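Local coordinates for AAEL008620-PA odorant-binding protein (Aedes aegypti, PDB 5V13) that binds juvenile hormone III, an epoxide methyl ester, in the mosquito hemolymph and belongs to the secreted PBP/GOBP odorant-binding family, at residues K47-V51 with K52-D56; S138-L141 with R142-H145; V68-L72 with R73-P77; R149-G152 with N153-K157. All coordinates share one frame; numbering follows the deposited sequence.

Overall arrangement
From the N terminus, contact 1 (47-56) comes first: it ends helix 44-51 and turns the chain toward helix 59-71. Contact 3 (68-77) then ends helix 59-71 and leads into strand 75-76, and contact 2 (138-145) closes helix 137-143. Contact 4 (149-157) opens the next helix, 151-158. All four are local and lie in series, so none nests in or crosses another. Space brings them together: Trp53 of contact 1 packs on Leu141 and Phe144 of contact 2, Phe144 meets Leu74 of contact 3, and Arg142 forms a salt bridge with Asp150 of contact 4. Contacts 1, 2 and 3 contribute residues to the juvenile hormone pocket.

Contact 1: residues K47-V51 with K52-D56; sequences KINWV and KWHPD. With JH3 (methyl (2E,6E)-9-[(2R)-3,3-dimethyloxiran-2-yl]-3,7-dimethylnona-2,6-dienoate), chain E.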
loop_
_atom_site.group_PDB
_atom_site.type_symbol
_atom_site.label_atom_id
_atom_site.label_comp_id
_atom_site.label_asym_id
_atom_site.label_seq_id
_atom_site.Cartn_x
_atom_site.Cartn_y
_atom_site.Cartn_z
ATOM N N LYS B 47 -16.093 -27.123 2.572
ATOM C CA LYS B 47 -15.308 -25.941 2.210
ATOM C C LYS B 47 -14.938 -25.094 3.425
ATOM O O LYS B 47 -13.893 -24.430 3.419
ATOM C CB LYS B 47 -16.061 -25.095 1.183
ATOM C CG LYS B 47 -16.198 -25.770 -0.166
ATOM C CD LYS B 47 -17.063 -24.952 -1.118
ATOM C CE LYS B 47 -17.123 -25.608 -2.491
ATOM N NZ LYS B 47 -17.702 -24.704 -3.532
ATOM N N ILE B 48 -15.773 -25.090 4.467
ATOM C CA ILE B 48 -15.407 -24.393 5.701
ATOM C C ILE B 48 -14.201 -25.060 6.356
ATOM O O ILE B 48 -13.273 -24.382 6.816
ATOM C CB ILE B 48 -16.613 -24.323 6.658
ATOM C CG1 ILE B 48 -17.658 -23.347 6.125
ATOM C CG2 ILE B 48 -16.167 -23.911 8.053
ATOM C CD1 ILE B 48 -18.961 -23.369 6.915
ATOM N N ASN B 49 -14.186 -26.398 6.401
ATOM C CA ASN B 49 -13.007 -27.100 6.903
ATOM C C ASN B 49 -11.761 -26.744 6.106
ATOM O O ASN B 49 -10.663 -26.659 6.667
ATOM C CB ASN B 49 -13.224 -28.610 6.856
ATOM C CG ASN B 49 -14.270 -29.072 7.839
ATOM O OD1 ASN B 49 -14.359 -28.563 8.957
ATOM N ND2 ASN B 49 -15.070 -30.046 7.428
ATOM N N TRP B 50 -11.902 -26.552 4.791
ATOM C CA TRP B 50 -10.723 -26.244 3.988
ATOM C C TRP B 50 -10.177 -24.860 4.315
ATOM O O TRP B 50 -8.958 -24.682 4.444
ATOM C CB TRP B 50 -11.037 -26.333 2.496
ATOM C CG TRP B 50 -11.606 -27.666 2.050
ATOM C CD1 TRP B 50 -11.677 -28.815 2.774
ATOM C CD2 TRP B 50 -12.204 -27.951 0.785
ATOM N NE1 TRP B 50 -12.268 -29.813 2.027
ATOM C CE2 TRP B 50 -12.594 -29.305 0.799
ATOM C CE3 TRP B 50 -12.417 -27.198 -0.377
ATOM C CZ2 TRP B 50 -13.229 -29.913 -0.290
ATOM C CZ3 TRP B 50 -13.042 -27.808 -1.462
ATOM C CH2 TRP B 50 -13.438 -29.147 -1.408
ATOM N N VAL B 51 -11.052 -23.861 4.450
ATOM C CA VAL B 51 -10.542 -22.516 4.722
ATOM C C VAL B 51 -9.992 -22.379 6.133
ATOM O O VAL B 51 -9.339 -21.372 6.429
ATOM C CB VAL B 51 -11.614 -21.432 4.475
ATOM C CG1 VAL B 51 -12.116 -21.490 3.039
ATOM C CG2 VAL B 51 -12.773 -21.560 5.464
ATOM N N LYS B 52 -10.244 -23.352 7.012
ATOM C CA LYS B 52 -9.588 -23.456 8.313
ATOM C C LYS B 52 -8.364 -24.364 8.267
ATOM O O LYS B 52 -7.876 -24.799 9.320
ATOM C CB LYS B 52 -10.569 -23.971 9.371
ATOM C CG LYS B 52 -11.720 -23.037 9.680
ATOM C CD LYS B 52 -12.732 -23.746 10.576
ATOM C CE LYS B 52 -13.961 -22.894 10.824
ATOM N NZ LYS B 52 -15.047 -23.713 11.432
ATOM N N TRP B 53 -7.890 -24.686 7.067
ATOM C CA TRP B 53 -6.649 -25.424 6.849
ATOM C C TRP B 53 -6.680 -26.851 7.397
ATOM O O TRP B 53 -5.632 -27.426 7.704
ATOM C CB TRP B 53 -5.454 -24.661 7.425
ATOM C CG TRP B 53 -5.153 -23.403 6.669
ATOM C CD1 TRP B 53 -5.760 -22.184 6.814
ATOM C CD2 TRP B 53 -4.164 -23.237 5.649
ATOM N NE1 TRP B 53 -5.207 -21.273 5.942
ATOM C CE2 TRP B 53 -4.220 -21.894 5.222
ATOM C CE3 TRP B 53 -3.228 -24.093 5.059
ATOM C CZ2 TRP B 53 -3.385 -21.390 4.223
ATOM C CZ3 TRP B 53 -2.385 -23.581 4.080
ATOM C CH2 TRP B 53 -2.475 -22.250 3.670
ATOM N N HIS B 54 -7.844 -27.485 7.503
ATOM C CA HIS B 54 -7.890 -28.918 7.817
ATOM C C HIS B 54 -8.842 -29.652 6.878
ATOM O O HIS B 54 -9.969 -30.006 7.250
ATOM C CB HIS B 54 -8.217 -29.174 9.295
ATOM C CG HIS B 54 -9.392 -28.413 9.824
ATOM N ND1 HIS B 54 -10.689 -28.857 9.687
ATOM C CD2 HIS B 54 -9.460 -27.268 10.544
ATOM C CE1 HIS B 54 -11.509 -28.003 10.275
ATOM N NE2 HIS B 54 -10.788 -27.030 10.804
ATOM N N PRO B 55 -8.400 -29.914 5.647
ATOM C CA PRO B 55 -9.173 -30.781 4.746
ATOM C C PRO B 55 -9.148 -32.222 5.230
ATOM O O PRO B 55 -8.099 -32.744 5.617
ATOM C CB PRO B 55 -8.448 -30.647 3.397
ATOM C CG PRO B 55 -7.359 -29.581 3.593
ATOM C CD PRO B 55 -7.122 -29.459 5.062
ATOM N N ASP B 56 -10.304 -32.881 5.179
ATOM C CA ASP B 56 -10.376 -34.268 5.619
ATOM C C ASP B 56 -9.948 -35.193 4.478
ATOM O O ASP B 56 -9.373 -34.763 3.478
ATOM C CB ASP B 56 -11.770 -34.592 6.159
ATOM C CG ASP B 56 -12.877 -34.444 5.117
ATOM O OD1 ASP B 56 -12.599 -34.353 3.896
ATOM O OD2 ASP B 56 -14.052 -34.426 5.542
HETATM C C1 JH3 E . -9.279 -19.528 1.528
HETATM O O2 JH3 E . -8.949 -18.752 2.407
HETATM O O1 JH3 E . -10.229 -19.072 0.546
HETATM C CM JH3 E . -10.672 -17.714 0.601
HETATM C C2 JH3 E . -8.755 -20.899 1.385
HETATM C C3 JH3 E . -7.892 -21.525 2.189
HETATM C "C3'" JH3 E . -7.295 -20.913 3.426
HETATM C C4 JH3 E . -7.501 -22.929 1.793
HETATM C C5 JH3 E . -5.997 -23.101 1.981
HETATM C C6 JH3 E . -5.525 -24.295 1.182
HETATM C C7 JH3 E . -5.369 -25.515 1.716
HETATM C "C7'" JH3 E . -5.701 -25.776 3.162
HETATM C C8 JH3 E . -4.879 -26.639 0.815
HETATM C C9 JH3 E . -3.515 -27.192 1.264
HETATM C CA JH3 E . -2.478 -26.093 1.482
HETATM O O3 JH3 E . -1.151 -26.603 1.736
HETATM C CB JH3 E . -1.360 -26.032 0.443
HETATM C "CB'" JH3 E . -0.843 -24.608 0.211
HETATM C CC JH3 E . -1.303 -27.057 -0.680
HETATM O O HOH W 1 -15.467 -26.385 10.859
#
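Trp53 N bonds to Trp50 O at 2.8 Å and His54 N to Asn49 O at 3.1 Å, the two bonds of a Schellman motif that ends helix 44-51. Trp53 is its C-prime residue, with a positive phi of 64°. Lys52 N still makes a helical bond to Ile48 O.

Among the polar side chains, the imidazole of His54 spreads one face over Asn49 O, and CE1 lies 3.2 Å from Asn49 OD1, with amide and ring planes 45° apart. Lys52, extended beyond CG, runs alongside Ile48: CG and CD pass beside Ile48 O, CE reaches Ile48 CG2, and NZ goes on to a water it shares with Asn49 OD1. A long flexible lysine suits this partly exposed edge. Trp50 NE1 makes a hydrogen bond to Ser61 OG of helix 59-71.

Apolar contacts line the inner side. Pro55 CB lies 3.8 Å from Trp50 CD1. Trp53, whose broad ring suits the apolar terpenoid chain of the ligand, forms a wall of the hormone pocket: JH3 C5 sits over one face, offset toward the rim. Val51 CG1 reaches JH3 C1 and C2, and the C3' methyl of JH3 comes to 3.3 Å from Trp53 NE1.

Contact 2: residues S138-L141 with R142-H145; sequences STIL and RMFH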
loop_
_atom_site.group_PDB
_atom_site.type_symbol
_atom_site.label_atom_id
_atom_site.label_comp_id
_atom_site.label_asym_id
_atom_site.label_seq_id
_atom_site.Cartn_x
_atom_site.Cartn_y
_atom_site.Cartn_z
ATOM N N SER B 138 1.259 -25.575 10.973
ATOM C CA SER B 138 1.168 -24.145 11.272
ATOM C C SER B 138 2.229 -23.340 10.532
ATOM O O SER B 138 2.011 -22.156 10.234
ATOM C CB SER B 138 1.278 -23.915 12.781
ATOM O OG SER B 138 2.560 -24.287 13.253
ATOM N N THR B 139 3.376 -23.960 10.221
ATOM C CA THR B 139 4.399 -23.278 9.427
ATOM C C THR B 139 3.939 -23.096 7.981
ATOM O O THR B 139 4.088 -22.015 7.412
ATOM C CB THR B 139 5.715 -24.062 9.484
ATOM O OG1 THR B 139 6.203 -24.099 10.833
ATOM C CG2 THR B 139 6.778 -23.441 8.584
ATOM N N ILE B 140 3.354 -24.144 7.387
ATOM C CA ILE B 140 2.843 -24.066 6.015
ATOM C C ILE B 140 1.750 -23.006 5.908
ATOM O O ILE B 140 1.741 -22.185 4.987
ATOM C CB ILE B 140 2.320 -25.447 5.579
ATOM C CG1 ILE B 140 3.466 -26.453 5.532
ATOM C CG2 ILE B 140 1.542 -25.362 4.249
ATOM C CD1 ILE B 140 2.964 -27.927 5.514
ATOM N N LEU B 141 0.788 -23.042 6.828
ATOM C CA LEU B 141 -0.270 -22.037 6.855
ATOM C C LEU B 141 0.313 -20.631 6.803
ATOM O O LEU B 141 -0.089 -19.799 5.980
ATOM C CB LEU B 141 -1.113 -22.229 8.120
ATOM C CG LEU B 141 -2.346 -21.390 8.469
ATOM C CD1 LEU B 141 -3.103 -22.098 9.598
ATOM C CD2 LEU B 141 -2.015 -19.947 8.900
ATOM N N ARG B 142 1.289 -20.360 7.660
ATOM C CA ARG B 142 1.793 -18.997 7.760
ATOM C C ARG B 142 2.562 -18.584 6.504
ATOM O O ARG B 142 2.396 -17.460 6.017
ATOM C CB ARG B 142 2.656 -18.872 9.013
ATOM C CG ARG B 142 2.943 -17.450 9.376
ATOM C CD ARG B 142 3.087 -17.289 10.872
ATOM N NE ARG B 142 3.024 -15.876 11.212
ATOM C CZ ARG B 142 3.041 -15.401 12.449
ATOM N NH1 ARG B 142 3.124 -16.228 13.487
ATOM N NH2 ARG B 142 2.974 -14.092 12.639
ATOM N N MET B 143 3.409 -19.474 5.961
ATOM C CA MET B 143 4.278 -19.074 4.853
ATOM C C MET B 143 3.519 -18.931 3.546
ATOM O O MET B 143 4.027 -18.290 2.622
ATOM C CB MET B 143 5.434 -20.077 4.673
ATOM C CG MET B 143 5.020 -21.465 4.146
ATOM S SD MET B 143 6.352 -22.647 4.496
ATOM C CE MET B 143 6.007 -24.034 3.392
ATOM N N PHE B 144 2.332 -19.535 3.437
ATOM C CA PHE B 144 1.443 -19.353 2.296
ATOM C C PHE B 144 0.312 -18.366 2.599
ATOM O O PHE B 144 -0.788 -18.488 2.048
ATOM C CB PHE B 144 0.879 -20.703 1.841
ATOM C CG PHE B 144 1.884 -21.569 1.129
ATOM C CD1 PHE B 144 2.333 -21.227 -0.147
ATOM C CD2 PHE B 144 2.378 -22.721 1.729
ATOM C CE1 PHE B 144 3.268 -22.020 -0.817
ATOM C CE2 PHE B 144 3.308 -23.534 1.063
ATOM C CZ PHE B 144 3.756 -23.175 -0.214
ATOM N N HIS B 145 0.563 -17.406 3.493
ATOM C CA HIS B 145 -0.266 -16.212 3.664
ATOM C C HIS B 145 -1.614 -16.508 4.310
ATOM O O HIS B 145 -2.578 -15.756 4.123
ATOM C CB HIS B 145 -0.436 -15.492 2.328
ATOM C CG HIS B 145 0.859 -15.342 1.595
ATOM N ND1 HIS B 145 1.969 -14.767 2.177
ATOM C CD2 HIS B 145 1.249 -15.764 0.367
ATOM C CE1 HIS B 145 2.980 -14.811 1.325
ATOM N NE2 HIS B 145 2.567 -15.402 0.217
#
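Met143 lies against Thr139 and Ile140 one turn back in the last turn of helix 137-143. Its CB is 3.6 Å from Thr139 O. The first torsion sets CG between the backbone N and the carbonyl carbon (chi1 69°), which brings CG near both Thr139 O and Ile140 O. From there the chain is extended: SD lies 3.7 Å from Thr139 O, with Thr139 CG2 only at 4.2 Å, and the terminal CE touches Ile140 CG1 loosely at 4.1 Å. An unbranched, flexible methionine can follow the helix surface, and it also touches Phe87 and Ala91 of helix 84-94.

Beside it, the side chains of Ile140 and Phe144 run alongside each other in one direction, with Ile140 CG2 3.7 Å from Phe144 CD2. Ile140 O lies at the edge of that ring and also accepts the Phe144 N-H at 3.1 Å. Helical bonds from Arg142 N to Ser138 O and from Met143 N to Thr139 O complete the turn. His145, with positive phi, is the C-prime residue of a Schellman motif: its N bonds to Arg142 O, and Gly146 N to Leu141 O.

Both Ile140 and Phe144 touch the hormone. The chemistry is therefore divided: helical bonds pair amides with carbonyls one turn back, Met143 O and Phe144 O at the helix end take Gln90 and Tyr33, and aliphatic, thioether and aromatic groups give an apolar surface suited to a lipid-like ligand.

Contact 3: residues V68-L72 with R73-P77; sequences VSEEL and RLYDP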
loop_
_atom_site.group_PDB
_atom_site.type_symbol
_atom_site.label_atom_id
_atom_site.label_comp_id
_atom_site.label_asym_id
_atom_site.label_seq_id
_atom_site.Cartn_x
_atom_site.Cartn_y
_atom_site.Cartn_z
ATOM N N VAL B 68 -4.947 -27.046 -5.442
ATOM C CA VAL B 68 -4.170 -25.912 -4.928
ATOM C C VAL B 68 -2.683 -26.160 -5.117
ATOM O O VAL B 68 -1.930 -25.255 -5.506
ATOM C CB VAL B 68 -4.501 -25.643 -3.447
ATOM C CG1 VAL B 68 -3.610 -24.487 -2.873
ATOM C CG2 VAL B 68 -5.971 -25.295 -3.301
ATOM N N SER B 69 -2.242 -27.393 -4.852
ATOM C CA SER B 69 -0.839 -27.750 -5.036
ATOM C C SER B 69 -0.406 -27.552 -6.486
ATOM O O SER B 69 0.639 -26.947 -6.757
ATOM C CB SER B 69 -0.611 -29.200 -4.589
ATOM O OG SER B 69 -0.824 -29.327 -3.185
ATOM N N GLU B 70 -1.206 -28.045 -7.435
ATOM C CA GLU B 70 -0.866 -27.861 -8.842
ATOM C C GLU B 70 -0.901 -26.395 -9.245
ATOM O O GLU B 70 -0.031 -25.931 -9.997
ATOM C CB GLU B 70 -1.807 -28.678 -9.725
ATOM C CG GLU B 70 -1.482 -30.152 -9.672
ATOM C CD GLU B 70 -2.305 -30.964 -10.643
ATOM O OE1 GLU B 70 -1.980 -32.150 -10.849
ATOM O OE2 GLU B 70 -3.272 -30.412 -11.202
ATOM N N GLU B 71 -1.911 -25.647 -8.781
ATOM C CA GLU B 71 -2.004 -24.257 -9.212
ATOM C C GLU B 71 -0.826 -23.428 -8.707
ATOM O O GLU B 71 -0.371 -22.519 -9.409
ATOM C CB GLU B 71 -3.318 -23.628 -8.746
ATOM C CG GLU B 71 -3.603 -22.287 -9.423
ATOM C CD GLU B 71 -3.843 -22.430 -10.928
ATOM O OE1 GLU B 71 -3.472 -21.513 -11.689
ATOM O OE2 GLU B 71 -4.417 -23.464 -11.354
ATOM N N LEU B 72 -0.311 -23.733 -7.514
ATOM C CA LEU B 72 0.854 -23.041 -6.969
ATOM C C LEU B 72 2.177 -23.627 -7.456
ATOM O O LEU B 72 3.242 -23.173 -7.007
ATOM C CB LEU B 72 0.803 -23.073 -5.438
ATOM C CG LEU B 72 -0.394 -22.306 -4.856
ATOM C CD1 LEU B 72 -0.474 -22.438 -3.339
ATOM C CD2 LEU B 72 -0.291 -20.843 -5.261
ATOM N N ARG B 73 2.127 -24.619 -8.347
ATOM C CA ARG B 73 3.316 -25.295 -8.865
ATOM C C ARG B 73 4.151 -25.900 -7.739
ATOM O O ARG B 73 5.380 -25.995 -7.835
ATOM C CB ARG B 73 4.152 -24.350 -9.735
ATOM C CG ARG B 73 3.623 -24.238 -11.187
ATOM C CD ARG B 73 2.248 -23.530 -11.312
ATOM N NE ARG B 73 1.896 -23.378 -12.725
ATOM C CZ ARG B 73 0.701 -23.016 -13.184
ATOM N NH1 ARG B 73 -0.294 -22.729 -12.347
ATOM N NH2 ARG B 73 0.508 -22.935 -14.497
ATOM N N LEU B 74 3.483 -26.347 -6.675
ATOM C CA LEU B 74 4.139 -27.150 -5.652
ATOM C C LEU B 74 4.133 -28.624 -5.999
ATOM O O LEU B 74 5.048 -29.345 -5.598
ATOM C CB LEU B 74 3.456 -26.952 -4.300
ATOM C CG LEU B 74 3.408 -25.490 -3.819
ATOM C CD1 LEU B 74 2.432 -25.350 -2.651
ATOM C CD2 LEU B 74 4.797 -24.999 -3.403
ATOM N N TYR B 75 3.094 -29.088 -6.687
ATOM C CA TYR B 75 3.037 -30.434 -7.236
ATOM C C TYR B 75 3.174 -30.363 -8.749
ATOM O O TYR B 75 2.472 -29.588 -9.407
ATOM C CB TYR B 75 1.725 -31.137 -6.872
ATOM C CG TYR B 75 1.746 -32.571 -7.360
ATOM C CD1 TYR B 75 2.503 -33.530 -6.695
ATOM C CD2 TYR B 75 1.049 -32.955 -8.497
ATOM C CE1 TYR B 75 2.557 -34.841 -7.144
ATOM C CE2 TYR B 75 1.086 -34.271 -8.947
ATOM C CZ TYR B 75 1.838 -35.205 -8.265
ATOM O OH TYR B 75 1.887 -36.512 -8.717
ATOM N N ASP B 76 4.069 -31.177 -9.294
ATOM C CA ASP B 76 4.415 -31.216 -10.707
ATOM C C ASP B 76 3.789 -32.458 -11.339
ATOM O O ASP B 76 4.299 -33.571 -11.142
ATOM C CB ASP B 76 5.941 -31.243 -10.849
ATOM C CG ASP B 76 6.415 -31.192 -12.290
ATOM O OD1 ASP B 76 5.588 -31.266 -13.218
ATOM O OD2 ASP B 76 7.647 -31.060 -12.482
ATOM N N PRO B 77 2.694 -32.333 -12.093
ATOM C CA PRO B 77 2.064 -33.534 -12.669
ATOM C C PRO B 77 2.840 -34.155 -13.816
ATOM O O PRO B 77 2.564 -35.311 -14.161
ATOM C CB PRO B 77 0.701 -33.020 -13.143
ATOM C CG PRO B 77 0.903 -31.565 -13.348
ATOM C CD PRO B 77 1.883 -31.124 -12.313
#
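Ser69 O receives two backbone N-H groups, from Leu74 N at 2.9 Å and Tyr75 N at 3.3 Å, where a Schellman motif ends helix 59-71. This helix brings Ser69 to the hormone, which its side chain touches, with OG bonded to Val65 O. Arg73, the first residue to leave helical angles, has a positive phi of 57°, and its N bonds to Glu70 O at 3.0 Å. At Ser69 O, Leu74 N is tilted modestly from the carbonyl plane, whereas Tyr75 N stands well above it. The chain enters strand 75-76, which pairs antiparallel with strand 81-82.

Leu72 and Leu74 pack flank to flank, CB of the first 3.9 Å from CG of the second, and these buried leucines give the turn an apolar side; Leu74 goes on to Phe87 and Phe144. On the polar side, Glu70 is extended beyond CG and runs beside Tyr75, its carboxylate nearly coplanar with the phenol ring (16°). OE1 thus lies at the ring edge, near CD2, and 3.6 Å from Pro77 CB. Tyr75 OH bonds to Asn120, so the tyrosine combines packing with an anchored polar end.

Arginine suits the helix end because its long chain can bend back to Glu71 O and still carry further bonds. A turn at chi2 folds Arg73 beside Glu71, while its NE forms a salt bridge with Glu206. Its bridge to Glu71 OE1 is long and weak, with the two planes 80° apart. The firmer grip is on the backbone: Arg73 NH1 donates to Glu71 O at 2.9 Å, with that oxygen in the guanidinium plane.

Contact 4: residues R149-G152 with N153-K157; sequences RDIG and NTYAK
Ile151 meets Tyr155 because its CG1 is anti to the backbone N (chi1 -169°), which carries this branch to the tyrosine ring. CG1 rests 3.7 Å from Tyr155 CD2 and almost as near CE2. Ile151 O lies at the edge of the same ring, in its plane, and accepts the Tyr155 N-H at 3.1 Å. An aliphatic branch beside an aromatic ring suits this buried side of the first turn of helix 151-158.

Thr154 has OG1 beside its backbone N (chi1 -63°), which points the hydroxyl back toward Asp150 O, 3.1 Å away. The same oxygen takes the Thr154 N-H at 3.0 Å in a nearly straight bond (167°). At the helix start a water spans Arg149 O and Asn153 N.

Ala156 N closes the next turn on Gly152 O. Neither residue has a bulky side chain, which fits their place at a subunit interface: Ala156 packs on Gly152 of the second subunit. Asn153 uses both ends of its amide there, OD1 accepting from Gly152 N and ND2 donating to Arg149 O, both of that second subunit. Gly152 N and Arg149 O receive the matching bonds from Asn153 of the third subunit.

Within its own chain, Asp150 pairs with Arg142 of helix 137-143, Thr154 touches Pro26 of helix 26-38 and Phe94 of helix 84-94, and Tyr155 packs on Pro26 and the loop residues Val162 and Ile165.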
loop_
_atom_site.group_PDB
_atom_site.type_symbol
_atom_site.label_atom_id
_atom_site.label_comp_id
_atom_site.label_asym_id
_atom_site.label_seq_id
_atom_site.Cartn_x
_atom_site.Cartn_y
_atom_site.Cartn_z
ATOM N N ARG B 149 -2.213 -11.711 10.558
ATOM C CA ARG B 149 -1.321 -10.875 11.355
ATOM C C ARG B 149 -0.124 -10.395 10.547
ATOM O O ARG B 149 0.505 -9.394 10.925
ATOM C CB ARG B 149 -0.839 -11.638 12.590
ATOM C CG ARG B 149 -1.909 -11.815 13.654
ATOM C CD ARG B 149 -1.381 -12.600 14.845
ATOM N NE ARG B 149 -0.989 -13.959 14.468
ATOM C CZ ARG B 149 -0.562 -14.871 15.334
ATOM N NH1 ARG B 149 -0.475 -14.561 16.624
ATOM N NH2 ARG B 149 -0.224 -16.086 14.916
ATOM N N ASP B 150 0.200 -11.086 9.452
ATOM C CA ASP B 150 1.344 -10.775 8.597
ATOM C C ASP B 150 0.974 -9.973 7.362
ATOM O O ASP B 150 1.863 -9.649 6.573
ATOM C CB ASP B 150 2.026 -12.066 8.117
ATOM C CG ASP B 150 2.511 -12.936 9.251
ATOM O OD1 ASP B 150 2.952 -12.375 10.275
ATOM O OD2 ASP B 150 2.448 -14.186 9.113
ATOM N N ILE B 151 -0.312 -9.687 7.137
ATOM C CA ILE B 151 -0.712 -9.256 5.798
ATOM C C ILE B 151 -0.124 -7.887 5.475
ATOM O O ILE B 151 0.249 -7.625 4.320
ATOM C CB ILE B 151 -2.253 -9.276 5.663
ATOM C CG1 ILE B 151 -2.672 -9.102 4.207
ATOM C CG2 ILE B 151 -2.913 -8.201 6.536
ATOM C CD1 ILE B 151 -4.173 -9.362 3.975
ATOM N N GLY B 152 0.002 -7.020 6.479
ATOM C CA GLY B 152 0.592 -5.707 6.259
ATOM C C GLY B 152 2.052 -5.786 5.850
ATOM O O GLY B 152 2.472 -5.159 4.871
ATOM N N ASN B 153 2.850 -6.551 6.607
ATOM C CA ASN B 153 4.276 -6.696 6.289
ATOM C C ASN B 153 4.484 -7.310 4.911
ATOM O O ASN B 153 5.333 -6.854 4.134
ATOM C CB ASN B 153 4.961 -7.558 7.354
ATOM C CG ASN B 153 5.171 -6.827 8.644
ATOM O OD1 ASN B 153 5.202 -5.597 8.670
ATOM N ND2 ASN B 153 5.332 -7.573 9.732
ATOM N N THR B 154 3.712 -8.349 4.593
ATOM C CA THR B 154 3.863 -9.052 3.322
ATOM C C THR B 154 3.581 -8.137 2.133
ATOM O O THR B 154 4.348 -8.107 1.161
ATOM C CB THR B 154 2.933 -10.267 3.308
ATOM O OG1 THR B 154 3.316 -11.179 4.349
ATOM C CG2 THR B 154 2.960 -10.964 1.949
ATOM N N TYR B 155 2.472 -7.390 2.173
ATOM C CA TYR B 155 2.160 -6.552 1.015
ATOM C C TYR B 155 3.070 -5.323 0.937
ATOM O O TYR B 155 3.300 -4.796 -0.159
ATOM C CB TYR B 155 0.682 -6.129 1.024
ATOM C CG TYR B 155 -0.257 -7.120 0.349
ATOM C CD1 TYR B 155 -0.393 -7.147 -1.043
ATOM C CD2 TYR B 155 -1.021 -8.010 1.095
ATOM C CE1 TYR B 155 -1.274 -8.039 -1.668
ATOM C CE2 TYR B 155 -1.891 -8.917 0.476
ATOM C CZ TYR B 155 -2.011 -8.928 -0.903
ATOM O OH TYR B 155 -2.879 -9.823 -1.520
ATOM N N ALA B 156 3.606 -4.854 2.065
ATOM C CA ALA B 156 4.510 -3.706 1.982
ATOM C C ALA B 156 5.910 -4.105 1.506
ATOM O O ALA B 156 6.551 -3.338 0.777
ATOM C CB ALA B 156 4.593 -2.990 3.329
ATOM N N LYS B 157 6.380 -5.305 1.875
ATOM C CA LYS B 157 7.667 -5.792 1.375
ATOM C C LYS B 157 7.620 -6.009 -0.127
ATOM O O LYS B 157 8.604 -5.772 -0.829
ATOM C CB LYS B 157 8.048 -7.086 2.100
ATOM C CG LYS B 157 9.403 -7.659 1.709
ATOM C CD LYS B 157 9.645 -9.042 2.337
ATOM C CE LYS B 157 8.823 -10.142 1.647
ATOM N NZ LYS B 157 9.178 -11.528 2.112
HETATM O O HOH W 2 2.051 -7.181 9.289
#